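Local coordinates for alpha-2,3-sialyltransferase (Campylobacter jejuni, PDB 2P2V), which probably transfers sialic acid from a CMP-activated donor to acceptor sugars through an alpha-2,3 linkage, this chain being the part of a longer protein with the sialyltransferase region, at residues N33-V45 with P239-E251. Numbering follows the deposited sequence.
Sequences NINYKRLPREYDV and PLSININNNFTLE. With EDO (1,2-ethanediol), chain I; EDO (1,2-ethanediol), chain E.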
ATOM      1  N   ASN A  33      16.641  17.036  41.301  1.00 43.35           N
ATOM      2  CA  ASN A  33      16.560  18.383  41.870  1.00 42.87           C
ATOM      3  C   ASN A  33      15.372  19.183  41.328  1.00 41.44           C
ATOM      4  O   ASN A  33      15.503  20.385  41.059  1.00 41.99           O
ATOM      5  CB  ASN A  33      17.858  19.162  41.597  1.00 43.40           C
ATOM      6  CG  ASN A  33      19.127  18.395  42.006  1.00 48.49           C
ATOM      7  OD1 ASN A  33      19.201  17.796  43.089  1.00 52.60           O
ATOM      8  ND2 ASN A  33      20.146  18.442  41.141  1.00 51.24           N
ATOM      9  N   ILE A  34      14.219  18.530  41.165  1.00 38.55           N
ATOM     10  CA  ILE A  34      12.981  19.204  40.784  1.00 37.33           C
ATOM     11  C   ILE A  34      12.485  20.049  41.957  1.00 37.29           C
ATOM     12  O   ILE A  34      12.540  19.600  43.101  1.00 36.60           O
ATOM     13  CB  ILE A  34      11.870  18.189  40.437  1.00 37.04           C
ATOM     14  CG1 ILE A  34      12.205  17.436  39.129  1.00 36.48           C
ATOM     15  CG2 ILE A  34      10.546  18.857  40.239  1.00 34.53           C
ATOM     16  CD1 ILE A  34      11.465  16.063  39.026  1.00 37.12           C
ATOM     17  N   ASN A  35      12.004  21.260  41.665  1.00 37.09           N
ATOM     18  CA  ASN A  35      11.388  22.080  42.701  1.00 36.85           C
ATOM     19  C   ASN A  35       9.912  21.792  42.674  1.00 36.08           C
ATOM     20  O   ASN A  35       9.183  22.353  41.865  1.00 35.51           O
ATOM     21  CB  ASN A  35      11.642  23.571  42.444  1.00 38.00           C
ATOM     22  CG  ASN A  35      11.151  24.447  43.597  1.00 40.18           C
ATOM     23  OD1 ASN A  35      10.163  24.121  44.253  1.00 41.83           O
ATOM     24  ND2 ASN A  35      11.820  25.567  43.820  1.00 42.64           N
ATOM     25  N   TYR A  36       9.448  20.894  43.543  1.00 35.90           N
ATOM     26  CA  TYR A  36       8.072  20.424  43.420  1.00 35.61           C
ATOM     27  C   TYR A  36       7.060  21.503  43.683  1.00 36.57           C
ATOM     28  O   TYR A  36       5.894  21.382  43.312  1.00 36.07           O
ATOM     29  CB  TYR A  36       7.828  19.231  44.317  1.00 35.60           C
ATOM     30  CG  TYR A  36       8.640  18.014  43.875  1.00 33.08           C
ATOM     31  CD1 TYR A  36       8.193  17.192  42.823  1.00 36.76           C
ATOM     32  CD2 TYR A  36       9.825  17.698  44.496  1.00 35.36           C
ATOM     33  CE1 TYR A  36       8.966  16.045  42.408  1.00 35.01           C
ATOM     34  CE2 TYR A  36      10.605  16.564  44.084  1.00 36.02           C
ATOM     35  CZ  TYR A  36      10.152  15.757  43.036  1.00 35.94           C
ATOM     36  OH  TYR A  36      10.899  14.647  42.628  1.00 33.31           O
ATOM     37  N   LYS A  37       7.504  22.589  44.310  1.00 38.62           N
ATOM     38  CA  LYS A  37       6.577  23.711  44.563  1.00 40.36           C
ATOM     39  C   LYS A  37       6.065  24.413  43.276  1.00 39.89           C
ATOM     40  O   LYS A  37       4.992  25.038  43.275  1.00 40.66           O
ATOM     41  CB  LYS A  37       7.244  24.706  45.534  1.00 39.94           C
ATOM     42  CG  LYS A  37       7.862  24.005  46.763  1.00 41.97           C
ATOM     43  CD  LYS A  37       8.512  25.014  47.742  1.00 43.70           C
ATOM     44  CE  LYS A  37       9.985  25.289  47.383  1.00 47.56           C
ATOM     45  NZ  LYS A  37      10.760  24.016  47.179  1.00 51.58           N
ATOM     46  N   ARG A  38       6.851  24.282  42.197  1.00 39.71           N
ATOM     47  CA  ARG A  38       6.607  24.860  40.878  1.00 38.33           C
ATOM     48  C   ARG A  38       5.732  24.008  39.922  1.00 39.14           C
ATOM     49  O   ARG A  38       5.329  24.495  38.860  1.00 38.08           O
ATOM     50  CB  ARG A  38       7.958  25.070  40.178  1.00 39.24           C
ATOM     51  CG  ARG A  38       9.007  25.887  40.971  1.00 38.24           C
ATOM     52  CD  ARG A  38      10.190  26.272  40.096  1.00 38.65           C
ATOM     53  NE  ARG A  38      11.314  26.829  40.865  1.00 44.25           N
ATOM     54  CZ  ARG A  38      11.328  28.080  41.338  1.00 45.85           C
ATOM     55  NH1 ARG A  38      12.374  28.522  42.037  1.00 43.42           N
ATOM     56  NH2 ARG A  38      10.288  28.884  41.110  1.00 44.66           N
ATOM     57  N   LEU A  39       5.451  22.748  40.266  1.00 38.17           N
ATOM     58  CA  LEU A  39       4.539  21.929  39.442  1.00 37.98           C
ATOM     59  C   LEU A  39       3.148  22.547  39.458  1.00 38.77           C
ATOM     60  O   LEU A  39       2.731  23.077  40.511  1.00 40.01           O
ATOM     61  CB  LEU A  39       4.482  20.484  39.946  1.00 37.57           C
ATOM     62  CG  LEU A  39       5.728  19.607  39.712  1.00 38.52           C
ATOM     63  CD1 LEU A  39       5.650  18.270  40.475  1.00 37.28           C
ATOM     64  CD2 LEU A  39       5.885  19.341  38.232  1.00 42.23           C
ATOM     65  N   PRO A  40       2.419  22.496  38.325  1.00 37.78           N
ATOM     66  CA  PRO A  40       1.029  22.922  38.362  1.00 37.87           C
ATOM     67  C   PRO A  40       0.178  21.925  39.129  1.00 37.81           C
ATOM     68  O   PRO A  40       0.637  20.819  39.409  1.00 36.97           O
ATOM     69  CB  PRO A  40       0.631  22.920  36.888  1.00 38.10           C
ATOM     70  CG  PRO A  40       1.471  21.819  36.317  1.00 36.07           C
ATOM     71  CD  PRO A  40       2.800  22.040  36.968  1.00 37.41           C
ATOM     72  N   ARG A  41      -1.059  22.308  39.433  1.00 38.40           N
ATOM     73  CA  ARG A  41      -2.009  21.429  40.132  1.00 39.85           C
ATOM     74  C   ARG A  41      -2.323  20.140  39.375  1.00 38.47           C
ATOM     75  O   ARG A  41      -2.473  19.078  39.976  1.00 38.40           O
ATOM     76  CB  ARG A  41      -3.347  22.162  40.336  1.00 40.62           C
ATOM     77  CG  ARG A  41      -3.490  22.870  41.691  1.00 47.09           C
ATOM     78  CD  ARG A  41      -4.053  21.929  42.821  1.00 55.72           C
ATOM     79  NE  ARG A  41      -4.924  20.821  42.357  1.00 61.66           N
ATOM     80  CZ  ARG A  41      -6.090  20.934  41.692  1.00 64.24           C
ATOM     81  NH1 ARG A  41      -6.590  22.119  41.340  1.00 64.56           N
ATOM     82  NH2 ARG A  41      -6.761  19.838  41.343  1.00 65.15           N
ATOM     83  N   GLU A  42      -2.477  20.267  38.060  1.00 37.75           N
ATOM     84  CA  GLU A  42      -2.860  19.133  37.237  1.00 37.03           C
ATOM     85  C   GLU A  42      -1.885  18.994  36.103  1.00 34.44           C
ATOM     86  O   GLU A  42      -1.390  19.984  35.574  1.00 32.38           O
ATOM     87  CB  GLU A  42      -4.263  19.317  36.691  1.00 38.27           C
ATOM     88  CG  GLU A  42      -5.285  19.380  37.797  1.00 43.96           C
ATOM     89  CD  GLU A  42      -6.565  18.744  37.395  1.00 53.37           C
ATOM     90  OE1 GLU A  42      -7.410  19.449  36.781  1.00 57.39           O
ATOM     91  OE2 GLU A  42      -6.716  17.529  37.674  1.00 56.90           O
ATOM     92  N   TYR A  43      -1.588  17.748  35.743  1.00 33.34           N
ATOM     93  CA  TYR A  43      -0.636  17.504  34.680  1.00 31.06           C
ATOM     94  C   TYR A  43      -0.581  15.995  34.356  1.00 29.41           C
ATOM     95  O   TYR A  43      -0.932  15.157  35.185  1.00 28.82           O
ATOM     96  CB  TYR A  43       0.785  17.978  35.063  1.00 31.68           C
ATOM     97  CG  TYR A  43       1.295  17.399  36.368  1.00 34.77           C
ATOM     98  CD1 TYR A  43       1.880  16.107  36.412  1.00 33.51           C
ATOM     99  CD2 TYR A  43       1.209  18.136  37.573  1.00 33.18           C
ATOM    100  CE1 TYR A  43       2.346  15.585  37.601  1.00 36.05           C
ATOM    101  CE2 TYR A  43       1.653  17.620  38.764  1.00 33.10           C
ATOM    102  CZ  TYR A  43       2.231  16.352  38.777  1.00 35.68           C
ATOM    103  OH  TYR A  43       2.674  15.826  39.944  1.00 34.40           O
ATOM    104  N   ASP A  44      -0.137  15.707  33.130  1.00 28.25           N
ATOM    105  CA  ASP A  44       0.266  14.330  32.683  1.00 27.39           C
ATOM    106  C   ASP A  44       1.780  14.351  32.651  1.00 24.83           C
ATOM    107  O   ASP A  44       2.404  15.410  32.641  1.00 25.86           O
ATOM    108  CB  ASP A  44      -0.298  14.036  31.269  1.00 25.80           C
ATOM    109  CG  ASP A  44      -1.814  13.796  31.271  1.00 30.35           C
ATOM    110  OD1 ASP A  44      -2.327  13.365  32.299  1.00 31.42           O
ATOM    111  OD2 ASP A  44      -2.524  14.055  30.262  1.00 29.99           O
ATOM    112  N   VAL A  45       2.422  13.174  32.586  1.00 24.46           N
ATOM    113  CA  VAL A  45       3.861  13.123  32.636  1.00 23.30           C
ATOM    114  C   VAL A  45       4.336  12.285  31.398  1.00 22.60           C
ATOM    115  O   VAL A  45       3.726  11.249  31.125  1.00 23.27           O
ATOM    116  CB  VAL A  45       4.307  12.336  33.858  1.00 23.96           C
ATOM    117  CG1 VAL A  45       5.766  12.249  33.866  1.00 23.19           C
ATOM    118  CG2 VAL A  45       3.815  13.017  35.198  1.00 24.94           C
ATOM    119  N   PRO A 239      12.292  30.164  31.409  1.00 39.48           N
ATOM    120  CA  PRO A 239      11.906  30.633  32.743  1.00 40.19           C
ATOM    121  C   PRO A 239      11.516  29.476  33.648  1.00 40.34           C
ATOM    122  O   PRO A 239      10.722  28.596  33.233  1.00 39.34           O
ATOM    123  CB  PRO A 239      10.642  31.462  32.466  1.00 39.64           C
ATOM    124  CG  PRO A 239      10.141  30.958  31.125  1.00 40.31           C
ATOM    125  CD  PRO A 239      11.388  30.684  30.374  1.00 39.64           C
ATOM    126  N   LEU A 240      12.038  29.486  34.880  1.00 40.48           N
ATOM    127  CA  LEU A 240      11.456  28.655  35.926  1.00 39.94           C
ATOM    128  C   LEU A 240       9.986  28.969  36.089  1.00 39.27           C
ATOM    129  O   LEU A 240       9.546  30.141  36.078  1.00 40.11           O
ATOM    130  CB  LEU A 240      12.175  28.803  37.276  1.00 40.18           C
ATOM    131  CG  LEU A 240      13.637  28.404  37.413  1.00 41.90           C
ATOM    132  CD1 LEU A 240      14.136  28.893  38.779  1.00 41.77           C
ATOM    133  CD2 LEU A 240      13.850  26.880  37.248  1.00 42.85           C
ATOM    134  N   SER A 241       9.211  27.912  36.228  1.00 38.32           N
ATOM    135  CA  SER A 241       7.813  27.979  36.577  1.00 38.87           C
ATOM    136  C   SER A 241       7.680  28.671  37.960  1.00 39.18           C
ATOM    137  O   SER A 241       8.543  28.495  38.849  1.00 38.70           O
ATOM    138  CB  SER A 241       7.295  26.541  36.684  1.00 38.06           C
ATOM    139  OG  SER A 241       5.902  26.541  36.526  1.00 44.77           O
ATOM    140  N   ILE A 242       6.597  29.399  38.151  1.00 38.82           N
ATOM    141  CA  ILE A 242       6.371  30.091  39.444  1.00 39.90           C
ATOM    142  C   ILE A 242       6.175  29.138  40.631  1.00 40.04           C
ATOM    143  O   ILE A 242       5.479  28.119  40.511  1.00 40.94           O
ATOM    144  CB  ILE A 242       5.213  31.089  39.353  1.00 39.14           C
ATOM    145  CG1 ILE A 242       5.666  32.335  38.563  1.00 38.98           C
ATOM    146  CG2 ILE A 242       4.728  31.520  40.775  1.00 39.76           C
ATOM    147  CD1 ILE A 242       4.495  33.283  38.154  1.00 39.64           C
ATOM    148  N   ASN A 243       6.814  29.462  41.762  1.00 39.54           N
ATOM    149  CA  ASN A 243       6.620  28.725  43.000  1.00 39.54           C
ATOM    150  C   ASN A 243       5.194  28.960  43.484  1.00 39.99           C
ATOM    151  O   ASN A 243       4.892  30.036  44.027  1.00 40.12           O
ATOM    152  CB  ASN A 243       7.663  29.156  44.026  1.00 38.46           C
ATOM    153  CG  ASN A 243       7.432  28.562  45.409  1.00 39.01           C
ATOM    154  OD1 ASN A 243       6.430  27.907  45.662  1.00 38.12           O
ATOM    155  ND2 ASN A 243       8.374  28.812  46.315  1.00 38.25           N
ATOM    156  N   ILE A 244       4.311  27.992  43.233  1.00 39.45           N
ATOM    157  CA  ILE A 244       2.905  28.085  43.653  1.00 39.34           C
ATOM    158  C   ILE A 244       2.638  27.300  44.957  1.00 38.84           C
ATOM    159  O   ILE A 244       1.500  27.023  45.312  1.00 36.99           O
ATOM    160  CB  ILE A 244       1.882  27.764  42.496  1.00 40.28           C
ATOM    161  CG1 ILE A 244       1.864  26.255  42.103  1.00 40.82           C
ATOM    162  CG2 ILE A 244       2.183  28.643  41.260  1.00 40.23           C
ATOM    163  CD1 ILE A 244       0.496  25.753  41.531  1.00 39.53           C
ATOM    164  N   ASN A 245       3.724  26.954  45.651  1.00 39.48           N
ATOM    165  CA  ASN A 245       3.673  26.211  46.914  1.00 41.53           C
ATOM    166  C   ASN A 245       3.017  24.841  46.792  1.00 42.59           C
ATOM    167  O   ASN A 245       2.296  24.405  47.685  1.00 41.67           O
ATOM    168  CB  ASN A 245       2.969  27.044  48.030  1.00 41.88           C
ATOM    169  CG  ASN A 245       3.375  26.615  49.448  1.00 44.69           C
ATOM    170  OD1 ASN A 245       4.516  26.142  49.690  1.00 45.19           O
ATOM    171  ND2 ASN A 245       2.437  26.784  50.406  1.00 46.68           N
ATOM    172  N   ASN A 246       3.256  24.149  45.680  1.00 43.51           N
ATOM    173  CA  ASN A 246       2.668  22.827  45.529  1.00 44.50           C
ATOM    174  C   ASN A 246       3.494  21.873  46.393  1.00 45.07           C
ATOM    175  O   ASN A 246       4.654  22.161  46.704  1.00 44.68           O
ATOM    176  CB  ASN A 246       2.649  22.401  44.053  1.00 44.99           C
ATOM    177  CG  ASN A 246       1.602  21.331  43.762  1.00 45.53           C
ATOM    178  OD1 ASN A 246       1.157  20.629  44.660  1.00 47.79           O
ATOM    179  ND2 ASN A 246       1.194  21.213  42.498  1.00 47.32           N
ATOM    180  N   ASN A 247       2.899  20.775  46.838  1.00 45.45           N
ATOM    181  CA  ASN A 247       3.675  19.777  47.594  1.00 46.17           C
ATOM    182  C   ASN A 247       3.730  18.472  46.828  1.00 45.60           C
ATOM    183  O   ASN A 247       2.938  18.249  45.914  1.00 45.97           O
ATOM    184  CB  ASN A 247       3.111  19.546  49.008  1.00 47.01           C
ATOM    185  CG  ASN A 247       1.614  19.379  49.012  1.00 49.97           C
ATOM    186  OD1 ASN A 247       1.075  18.588  48.254  1.00 53.68           O
ATOM    187  ND2 ASN A 247       0.919  20.132  49.884  1.00 54.31           N
ATOM    188  N   PHE A 248       4.676  17.622  47.210  1.00 44.76           N
ATOM    189  CA  PHE A 248       4.861  16.369  46.534  1.00 43.67           C
ATOM    190  C   PHE A 248       5.292  15.328  47.518  1.00 44.10           C
ATOM    191  O   PHE A 248       6.133  15.604  48.379  1.00 43.55           O
ATOM    192  CB  PHE A 248       5.940  16.547  45.476  1.00 43.06           C
ATOM    193  CG  PHE A 248       6.082  15.382  44.553  1.00 40.22           C
ATOM    194  CD1 PHE A 248       5.182  15.182  43.527  1.00 40.02           C
ATOM    195  CD2 PHE A 248       7.133  14.502  44.710  1.00 39.89           C
ATOM    196  CE1 PHE A 248       5.325  14.085  42.666  1.00 37.61           C
ATOM    197  CE2 PHE A 248       7.293  13.422  43.847  1.00 41.19           C
ATOM    198  CZ  PHE A 248       6.375  13.231  42.832  1.00 41.23           C
ATOM    199  N   THR A 249       4.739  14.125  47.395  1.00 44.43           N
ATOM    200  CA  THR A 249       5.243  13.008  48.188  1.00 45.26           C
ATOM    201  C   THR A 249       6.233  12.210  47.360  1.00 45.51           C
ATOM    202  O   THR A 249       5.859  11.506  46.417  1.00 45.23           O
ATOM    203  CB  THR A 249       4.110  12.073  48.731  1.00 45.38           C
ATOM    204  OG1 THR A 249       3.169  12.838  49.491  1.00 46.10           O
ATOM    205  CG2 THR A 249       4.687  10.957  49.627  1.00 45.25           C
ATOM    206  N   LEU A 250       7.490  12.311  47.731  1.00 45.77           N
ATOM    207  CA  LEU A 250       8.526  11.601  47.042  1.00 46.64           C
ATOM    208  C   LEU A 250       8.676  10.208  47.641  1.00 48.26           C
ATOM    209  O   LEU A 250       9.123  10.052  48.783  1.00 48.20           O
ATOM    210  CB  LEU A 250       9.838  12.375  47.118  1.00 45.69           C
ATOM    211  CG  LEU A 250      11.031  11.715  46.451  1.00 45.57           C
ATOM    212  CD1 LEU A 250      10.741  11.483  44.946  1.00 44.45           C
ATOM    213  CD2 LEU A 250      12.282  12.541  46.635  1.00 45.45           C
ATOM    214  N   GLU A 251       8.317   9.198  46.849  1.00 49.66           N
ATOM    215  CA  GLU A 251       8.286   7.800  47.283  1.00 51.31           C
ATOM    216  C   GLU A 251       9.525   7.033  46.824  1.00 51.47           C
ATOM    217  O   GLU A 251       9.995   7.204  45.696  1.00 49.95           O
ATOM    218  CB  GLU A 251       7.017   7.133  46.761  1.00 51.09           C
ATOM    219  CG  GLU A 251       6.726   5.746  47.322  1.00 53.92           C
ATOM    220  CD  GLU A 251       5.594   5.034  46.586  1.00 54.82           C
ATOM    221  OE1 GLU A 251       4.715   5.739  46.012  1.00 58.13           O
ATOM    222  OE2 GLU A 251       5.587   3.768  46.594  1.00 58.73           O
TER
HETATM  223  C1  EDO I 707       2.748  29.733  47.378  1.00 48.41           C
HETATM  224  O1  EDO I 707       1.960  30.567  46.523  1.00 50.41           O
HETATM  225  C2  EDO I 707       4.185  30.200  47.364  1.00 49.63           C
HETATM  226  O2  EDO I 707       5.038  29.115  47.716  1.00 45.65           O
HETATM  227  C1  EDO E 703      -2.060  15.966  38.215  1.00 47.28           C
HETATM  228  O1  EDO E 703      -3.124  15.488  37.394  1.00 47.51           O
HETATM  229  C2  EDO E 703      -1.468  14.857  39.042  1.00 50.38           C
HETATM  230  O2  EDO E 703      -1.365  15.389  40.372  1.00 53.39           O
HETATM  231  O   HOH W   1       4.162  19.090  43.406  1.00 39.03           O
HETATM  232  O   HOH W   2      -0.085  18.779  41.883  1.00 37.11           O
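The rings of Y36 and F248 lie almost parallel, planes at 5° and centroids 4.1 Å apart, in an offset stack that brings Y36 CE1 over the rim of the phenylalanine. F248 reaches it with CG anti to its backbone N (chi1 -171°), while I34 CG2 covers the opposite face of the tyrosine. A tyrosine suits this half-exposed place because its flat ring stacks while its hydroxyl bonds to Y58 O.

At the other end the extended R38 chain passes across S241 O, which points at NH2 and accepts its hydrogen bond (2.9 Å). L240 CD1 rests over one guanidinium face, and NH1 forms a salt bridge with D230. S241 OG returns a bond to R38 O (3.2 Å).

Between these ends, K37 O accepts from both N246 N (3.1 Å, nearly straight) and I244 N. The amide of N246 suits a loop lacking regular backbone pairing: ND2 donates to L39 O at 3.1 Å, from well above that carbonyl's plane. N243 OD1 accepts from N245 N, closing an Asx turn.

Thus the irregular loop between strand 224-227 and helix 268-283 wraps the 3-10 turn 36-38, which precedes strand 44-48 of the parallel sheet in this Rossmann-like alpha/beta fold.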